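Acyl-homoserine-lactone synthase (Mesorhizobium sp. ORS 3359, PDB 6WNS) catalyses the synthesis of acyl-homoserine lactone quorum-sensing signals from an acyl-CoA donor and, as in its family, probably S-adenosylmethionine. Local coordinates at residues 54-59 with 134-139; 69-74 with 127-132. One frame throughout, in Å; residues are numbered along the deposited sequence.

Interaction 1 (54-59 with 134-139)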
ATOM      1  N   HIS A  54       1.591  -7.834  12.839  1.00 38.85           N
ATOM      2  CA  HIS A  54       0.642  -6.701  12.736  1.00 43.20           C
ATOM      3  C   HIS A  54       0.421  -6.242  11.312  1.00 44.62           C
ATOM      4  O   HIS A  54      -0.558  -5.499  11.059  1.00 46.81           O
ATOM      5  CB  HIS A  54       1.127  -5.528  13.571  1.00 46.95           C
ATOM      6  CG  HIS A  54       1.183  -5.824  15.022  1.00 49.29           C
ATOM      7  ND1 HIS A  54       0.043  -6.061  15.752  1.00 52.12           N
ATOM      8  CD2 HIS A  54       2.237  -6.000  15.856  1.00 49.00           C
ATOM      9  CE1 HIS A  54       0.390  -6.396  16.977  1.00 54.21           C
ATOM     10  NE2 HIS A  54       1.735  -6.353  17.065  1.00 54.16           N
ATOM     11  N   ALA A  55       1.210  -6.722  10.352  1.00 42.69           N
ATOM     12  CA  ALA A  55       1.053  -6.317   8.948  1.00 43.03           C
ATOM     13  C   ALA A  55      -0.179  -6.958   8.328  1.00 43.91           C
ATOM     14  O   ALA A  55      -0.481  -8.143   8.612  1.00 44.65           O
ATOM     15  CB  ALA A  55       2.301  -6.599   8.134  1.00 39.98           C
ATOM     16  N   LEU A  56      -0.813  -6.180   7.434  1.00 45.25           N
ATOM     17  CA  LEU A  56      -1.825  -6.631   6.478  1.00 45.46           C
ATOM     18  C   LEU A  56      -1.287  -6.529   5.059  1.00 45.04           C
ATOM     19  O   LEU A  56      -0.776  -5.496   4.705  1.00 46.18           O
ATOM     20  CB  LEU A  56      -3.070  -5.751   6.621  1.00 48.23           C
ATOM     21  CG  LEU A  56      -3.519  -5.461   8.054  1.00 49.43           C
ATOM     22  CD1 LEU A  56      -4.738  -4.546   7.970  1.00 52.01           C
ATOM     23  CD2 LEU A  56      -3.871  -6.724   8.792  1.00 49.72           C
ATOM     24  N   TYR A  57      -1.478  -7.582   4.274  1.00 46.88           N
ATOM     25  CA  TYR A  57      -1.060  -7.656   2.853  1.00 45.97           C
ATOM     26  C   TYR A  57      -2.323  -7.691   1.999  1.00 51.24           C
ATOM     27  O   TYR A  57      -3.187  -8.585   2.084  1.00 51.79           O
ATOM     28  CB  TYR A  57      -0.127  -8.840   2.637  1.00 45.73           C
ATOM     29  CG  TYR A  57       1.062  -8.776   3.551  1.00 44.05           C
ATOM     30  CD1 TYR A  57       2.130  -7.949   3.244  1.00 40.44           C
ATOM     31  CD2 TYR A  57       1.080  -9.465   4.748  1.00 46.69           C
ATOM     32  CE1 TYR A  57       3.232  -7.847   4.098  1.00 38.68           C
ATOM     33  CE2 TYR A  57       2.131  -9.326   5.641  1.00 41.33           C
ATOM     34  CZ  TYR A  57       3.217  -8.519   5.310  1.00 39.64           C
ATOM     35  OH  TYR A  57       4.303  -8.417   6.112  1.00 38.20           O
ATOM     36  N   VAL A  58      -2.436  -6.673   1.175  1.00 49.88           N
ATOM     37  CA  VAL A  58      -3.524  -6.551   0.184  1.00 53.35           C
ATOM     38  C   VAL A  58      -2.994  -6.902  -1.194  1.00 52.88           C
ATOM     39  O   VAL A  58      -2.340  -6.051  -1.826  1.00 56.97           O
ATOM     40  CB  VAL A  58      -4.094  -5.143   0.176  1.00 57.16           C
ATOM     41  CG1 VAL A  58      -5.349  -5.141  -0.679  1.00 62.19           C
ATOM     42  CG2 VAL A  58      -4.389  -4.678   1.602  1.00 57.66           C
ATOM     43  N   LEU A  59      -3.237  -8.135  -1.613  1.00 53.97           N
ATOM     44  CA  LEU A  59      -2.588  -8.709  -2.802  1.00 54.24           C
ATOM     45  C   LEU A  59      -3.606  -8.931  -3.918  1.00 60.76           C
ATOM     46  O   LEU A  59      -4.653  -9.597  -3.687  1.00 61.94           O
ATOM     47  CB  LEU A  59      -1.912  -9.991  -2.371  1.00 55.01           C
ATOM     48  CG  LEU A  59      -0.864  -9.774  -1.255  1.00 49.83           C
ATOM     49  CD1 LEU A  59      -0.195 -11.072  -1.001  1.00 50.60           C
ATOM     50  CD2 LEU A  59       0.136  -8.672  -1.662  1.00 49.73           C
ATOM     51  N   GLN A 134     -12.189  -0.194   4.201  1.00 78.49           N
ATOM     52  CA  GLN A 134     -13.633  -0.014   4.489  1.00 85.98           C
ATOM     53  C   GLN A 134     -14.086  -1.179   5.351  1.00 87.11           C
ATOM     54  O   GLN A 134     -14.605  -0.953   6.453  1.00 92.72           O
ATOM     55  CB  GLN A 134     -14.451  -0.030   3.197  1.00 89.04           C
ATOM     56  CG  GLN A 134     -15.955   0.216   3.422  1.00 96.71           C
ATOM     57  CD  GLN A 134     -16.393   1.669   3.018  1.00101.84           C
ATOM     58  OE1 GLN A 134     -16.921   1.855   1.915  1.00104.80           O
ATOM     59  NE2 GLN A 134     -16.362   2.608   4.050  1.00107.74           N
ATOM     60  N   SER A 135     -13.889  -2.382   4.826  1.00 88.32           N
ATOM     61  CA  SER A 135     -14.367  -3.643   5.429  1.00 89.71           C
ATOM     62  C   SER A 135     -13.820  -3.769   6.854  1.00 88.14           C
ATOM     63  O   SER A 135     -14.514  -4.364   7.639  1.00 89.55           O
ATOM     64  CB  SER A 135     -14.024  -4.841   4.595  1.00 87.83           C
ATOM     65  OG  SER A 135     -12.646  -5.182   4.707  1.00 84.70           O
ATOM     66  N   LEU A 136     -12.659  -3.205   7.195  1.00 83.48           N
ATOM     67  CA  LEU A 136     -12.027  -3.416   8.536  1.00 81.96           C
ATOM     68  C   LEU A 136     -12.317  -2.263   9.543  1.00 80.08           C
ATOM     69  O   LEU A 136     -11.660  -2.277  10.676  1.00 85.12           O
ATOM     70  CB  LEU A 136     -10.517  -3.577   8.303  1.00 76.02           C
ATOM     71  CG  LEU A 136     -10.092  -4.861   7.583  1.00 76.90           C
ATOM     72  CD1 LEU A 136      -8.579  -4.884   7.353  1.00 71.97           C
ATOM     73  CD2 LEU A 136     -10.519  -6.115   8.335  1.00 80.16           C
ATOM     74  N   GLY A 137     -13.042  -1.215   9.033  1.00 83.18           N
ATOM     75  CA  GLY A 137     -13.325   0.022   9.799  1.00 85.64           C
ATOM     76  C   GLY A 137     -12.108   0.928   9.951  1.00 83.86           C
ATOM     77  O   GLY A 137     -12.037   1.812  10.902  1.00 81.07           O
ATOM     78  N   ILE A 138     -11.135   0.722   9.041  1.00 78.40           N
ATOM     79  CA  ILE A 138     -10.042   1.709   8.853  1.00 78.72           C
ATOM     80  C   ILE A 138     -10.714   2.868   8.114  1.00 79.67           C
ATOM     81  O   ILE A 138     -11.455   2.554   7.143  1.00 85.65           O
ATOM     82  CB  ILE A 138      -8.929   1.088   7.997  1.00 69.83           C
ATOM     83  CG1 ILE A 138      -8.573  -0.264   8.622  1.00 66.34           C
ATOM     84  CG2 ILE A 138      -7.780   2.083   7.804  1.00 69.05           C
ATOM     85  CD1 ILE A 138      -7.323  -0.898   8.223  1.00 63.83           C
ATOM     86  N   ARG A 139     -10.651   4.056   8.730  1.00 79.53           N
ATOM     87  CA  ARG A 139     -11.421   5.255   8.265  1.00 85.22           C
ATOM     88  C   ARG A 139     -10.466   6.157   7.469  1.00 82.27           C
ATOM     89  O   ARG A 139     -10.913   6.863   6.453  1.00 85.79           O
ATOM     90  CB  ARG A 139     -12.017   5.976   9.466  1.00 89.78           C
ATOM     91  CG  ARG A 139     -12.785   5.044  10.383  1.00 94.36           C
ATOM     92  CD  ARG A 139     -14.258   5.011  10.045  1.00103.44           C
ATOM     93  NE  ARG A 139     -14.935   6.288  10.252  1.00112.01           N
ATOM     94  CZ  ARG A 139     -15.381   6.738  11.425  1.00117.13           C
ATOM     95  NH1 ARG A 139     -15.183   6.040  12.531  1.00120.52           N
ATOM     96  NH2 ARG A 139     -15.979   7.912  11.498  1.00117.50           N
TER
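Leu-56, on strand 56-60, meets Leu-136 and Ile-138 of the turn that follows helix 121-135. The leucines reach toward each other tip to tip, with CD1 of Leu-56 lying 3.9 Å from CD1 of Leu-136. In Leu-56, CG stands beside the backbone N and opposite the carbonyl carbon (chi1 -44°), which carries the methyl out over the sheet face. Ile-138 comes in alongside the leucine tip; its CD1 is 4.5 Å from CD1 of Leu-56 and 4.3 Å from CD1 of Leu-136, closing a triangle of three methyl groups. Long side chains are needed here, because the CA atoms of Leu-56 and Leu-136 remain 10.9 Å apart. The meeting of the leucine tips is the close part of this patch; Ile-138 forms a looser but buried flank, and Leu-56 also packs on Leu-73 of the neighbouring strand. Leu-136 faces solvent. Its CD2 branch is turned away from Leu-56, although the side chain also touches Leu-6 of strand 4-7. Gly-137 gives the chain its reversal between the two hydrophobic residues. Its positive phi of 73°, with two bonds returning to the last helical turn, one of them Gly-137 N to Gln-134 O at 3.0 Å, marks a Schellman motif. The helix end is thus laid over the outer strands of the acetyltransferase-like sheet before the chain enters strand 140-146. Joined through methyl groups alone and burying little surface, the two segments are held by non-directional hydrophobic packing, which sets no precise rotation of one against the other.

Interaction 2 (69-74 with 127-132)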
ATOM      1  N   GLY A  69      -0.113  -7.384  -8.364  1.00 58.48           N
ATOM      2  CA  GLY A  69       0.159  -6.106  -7.685  1.00 56.30           C
ATOM      3  C   GLY A  69      -0.209  -6.163  -6.228  1.00 58.81           C
ATOM      4  O   GLY A  69      -0.713  -7.219  -5.764  1.00 58.21           O
ATOM      5  N   GLY A  70       0.025  -5.086  -5.489  1.00 59.92           N
ATOM      6  CA  GLY A  70      -0.397  -5.152  -4.084  1.00 58.38           C
ATOM      7  C   GLY A  70      -0.018  -3.963  -3.269  1.00 54.33           C
ATOM      8  O   GLY A  70       0.346  -2.934  -3.848  1.00 51.37           O
ATOM      9  N   SER A  71      -0.196  -4.115  -1.948  1.00 50.54           N
ATOM     10  CA  SER A  71       0.115  -3.067  -0.963  1.00 51.01           C
ATOM     11  C   SER A  71       0.135  -3.680   0.420  1.00 46.00           C
ATOM     12  O   SER A  71      -0.287  -4.827   0.563  1.00 45.27           O
ATOM     13  CB  SER A  71      -0.840  -1.896  -1.115  1.00 61.51           C
ATOM     14  OG  SER A  71      -2.009  -2.319  -1.735  1.00 82.15           O
ATOM     15  N   ARG A  72       0.608  -2.910   1.372  1.00 44.49           N
ATOM     16  CA  ARG A  72       0.753  -3.314   2.778  1.00 42.25           C
ATOM     17  C   ARG A  72       0.166  -2.215   3.642  1.00 43.74           C
ATOM     18  O   ARG A  72       0.241  -1.035   3.261  1.00 46.03           O
ATOM     19  CB  ARG A  72       2.204  -3.515   3.162  1.00 40.38           C
ATOM     20  CG  ARG A  72       2.452  -3.968   4.580  1.00 38.32           C
ATOM     21  CD  ARG A  72       3.951  -4.179   4.765  1.00 37.79           C
ATOM     22  NE  ARG A  72       4.807  -2.991   4.629  1.00 37.90           N
ATOM     23  CZ  ARG A  72       6.063  -2.972   4.998  1.00 36.48           C
ATOM     24  NH1 ARG A  72       6.601  -4.100   5.466  1.00 37.88           N
ATOM     25  NH2 ARG A  72       6.794  -1.853   4.927  1.00 38.03           N
ATOM     26  N   LEU A  73      -0.550  -2.650   4.651  1.00 47.09           N
ATOM     27  CA  LEU A  73      -1.092  -1.750   5.694  1.00 48.28           C
ATOM     28  C   LEU A  73      -0.523  -2.194   7.032  1.00 47.11           C
ATOM     29  O   LEU A  73      -0.595  -3.438   7.385  1.00 46.84           O
ATOM     30  CB  LEU A  73      -2.605  -1.864   5.687  1.00 52.69           C
ATOM     31  CG  LEU A  73      -3.317  -1.172   4.537  1.00 54.83           C
ATOM     32  CD1 LEU A  73      -4.791  -1.522   4.543  1.00 57.96           C
ATOM     33  CD2 LEU A  73      -3.118   0.334   4.585  1.00 56.69           C
ATOM     34  N   VAL A  74      -0.152  -1.196   7.821  1.00 46.74           N
ATOM     35  CA  VAL A  74       0.316  -1.361   9.218  1.00 45.15           C
ATOM     36  C   VAL A  74      -0.474  -0.451  10.155  1.00 50.41           C
ATOM     37  O   VAL A  74      -0.648   0.730   9.860  1.00 50.50           O
ATOM     38  CB  VAL A  74       1.811  -1.035   9.225  1.00 46.15           C
ATOM     39  CG1 VAL A  74       2.417  -1.107  10.607  1.00 43.49           C
ATOM     40  CG2 VAL A  74       2.560  -1.977   8.298  1.00 46.12           C
ATOM     41  N   CYS A 127      -8.439   0.544  -5.808  1.00 72.65           N
ATOM     42  CA  CYS A 127      -9.832   0.278  -5.364  1.00 79.31           C
ATOM     43  C   CYS A 127      -9.863  -0.780  -4.240  1.00 79.19           C
ATOM     44  O   CYS A 127     -10.643  -0.611  -3.299  1.00 80.95           O
ATOM     45  CB  CYS A 127     -10.676  -0.170  -6.538  1.00 84.17           C
ATOM     46  SG  CYS A 127     -12.405   0.170  -6.171  1.00 95.95           S
ATOM     47  N   GLY A 128      -9.005  -1.809  -4.312  1.00 74.72           N
ATOM     48  CA  GLY A 128      -9.045  -2.977  -3.413  1.00 73.90           C
ATOM     49  C   GLY A 128      -8.543  -2.587  -2.043  1.00 70.24           C
ATOM     50  O   GLY A 128      -9.042  -3.135  -1.018  1.00 69.81           O
ATOM     51  N   LEU A 129      -7.588  -1.653  -2.046  1.00 70.00           N
ATOM     52  CA  LEU A 129      -7.004  -1.045  -0.824  1.00 67.42           C
ATOM     53  C   LEU A 129      -8.144  -0.342  -0.078  1.00 71.20           C
ATOM     54  O   LEU A 129      -8.298  -0.636   1.102  1.00 66.07           O
ATOM     55  CB  LEU A 129      -5.884  -0.061  -1.163  1.00 64.42           C
ATOM     56  CG  LEU A 129      -5.165   0.514   0.061  1.00 65.16           C
ATOM     57  CD1 LEU A 129      -4.282  -0.550   0.748  1.00 63.56           C
ATOM     58  CD2 LEU A 129      -4.353   1.759  -0.297  1.00 65.57           C
ATOM     59  N   LEU A 130      -8.907   0.529  -0.746  1.00 75.30           N
ATOM     60  CA  LEU A 130      -9.991   1.316  -0.083  1.00 79.01           C
ATOM     61  C   LEU A 130     -11.075   0.368   0.412  1.00 82.10           C
ATOM     62  O   LEU A 130     -11.574   0.563   1.532  1.00 85.43           O
ATOM     63  CB  LEU A 130     -10.612   2.311  -1.053  1.00 81.33           C
ATOM     64  CG  LEU A 130      -9.664   3.385  -1.556  1.00 81.32           C
ATOM     65  CD1 LEU A 130     -10.354   4.250  -2.594  1.00 83.77           C
ATOM     66  CD2 LEU A 130      -9.140   4.208  -0.393  1.00 79.97           C
ATOM     67  N   GLU A 131     -11.407  -0.629  -0.400  1.00 83.75           N
ATOM     68  CA  GLU A 131     -12.470  -1.605  -0.070  1.00 87.94           C
ATOM     69  C   GLU A 131     -12.043  -2.443   1.140  1.00 82.18           C
ATOM     70  O   GLU A 131     -12.876  -2.723   2.021  1.00 78.91           O
ATOM     71  CB  GLU A 131     -12.810  -2.436  -1.305  1.00 90.80           C
ATOM     72  CG  GLU A 131     -13.713  -1.678  -2.252  1.00 91.93           C
ATOM     73  CD  GLU A 131     -14.284  -2.530  -3.405  1.00 98.55           C
ATOM     74  OE1 GLU A 131     -14.241  -2.069  -4.531  1.00103.28           O
ATOM     75  OE2 GLU A 131     -14.838  -3.623  -3.149  1.00104.75           O
ATOM     76  N   THR A 132     -10.801  -2.880   1.188  1.00 75.34           N
ATOM     77  CA  THR A 132     -10.292  -3.669   2.332  1.00 72.88           C
ATOM     78  C   THR A 132     -10.306  -2.782   3.570  1.00 70.95           C
ATOM     79  O   THR A 132     -10.821  -3.285   4.655  1.00 76.07           O
ATOM     80  CB  THR A 132      -8.930  -4.250   2.004  1.00 69.22           C
ATOM     81  OG1 THR A 132      -9.106  -4.922   0.753  1.00 70.60           O
ATOM     82  CG2 THR A 132      -8.413  -5.168   3.088  1.00 70.46           C
TER
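Strand 69-75 runs extended beneath helix 121-135, and the backbones come nearest at Ser-71 and Leu-129, whose CA atoms are 7.4 Å apart. One methyl does the touching from the helix: CD1 of Leu-129 drops between the side chains of Ser-71 and Leu-73, two residues apart on the same face of the strand. The side chain of Leu-129 starts out across the strand rather than straight at it, but with CG anti to the backbone N (chi1 -175°) the branch end is brought down onto the sheet. There it lies 4.0 Å from CD1 of Leu-73, and almost equally close to CG and CD2, so it meets the whole isopropyl end as the two leucines cross obliquely. Helix 121-135 links the parallel neighbours 100-108 and 140-146 in a beta-alpha-beta crossover, and this contact seats it on the sheet of the acetyltransferase-like fold. Trp-103 of strand 100-108 packs against both Ser-71 and Leu-129. Arg-72 points the other way and pairs with Asp-48 and Asp-51. On the helix side OG of Ser-71 stands 3.8 Å from the Leu-129 CD1 methyl; buried there, it has no hydrogen-bond partner in the model. One turn further along the helix from Gly-128, OG1 of Thr-132 donates to O of Gly-128, but the modelled 2.5 Å is suspiciously short and the exact length doubtful; the Thr-132 backbone N reaches the same oxygen from the opposite face at 2.8 Å.

Interactions 1 and 2 are successive footholds of helix 121-135 on one sheet face, their centres about 7 Å apart, with interaction 2 nearer the centre of the chain (about 5 Å against about 10 Å, centre to centre) and nested within the loop closed by interaction 1. Their strands are antiparallel neighbours, probably bonded from Leu-56 N to Leu-73 O at 2.8 Å and from Ser-71 N to Val-58 O at 2.9 Å. Side chains make the patch continuous: CD1 of Leu-56 lies 4.1 Å from CB of Leu-73, and CG2 of Val-58 lies 4.2 Å from CD1 of Leu-129. On the sheet's other face, CE1 of Tyr-57 packs 3.8 Å from CD of Arg-72.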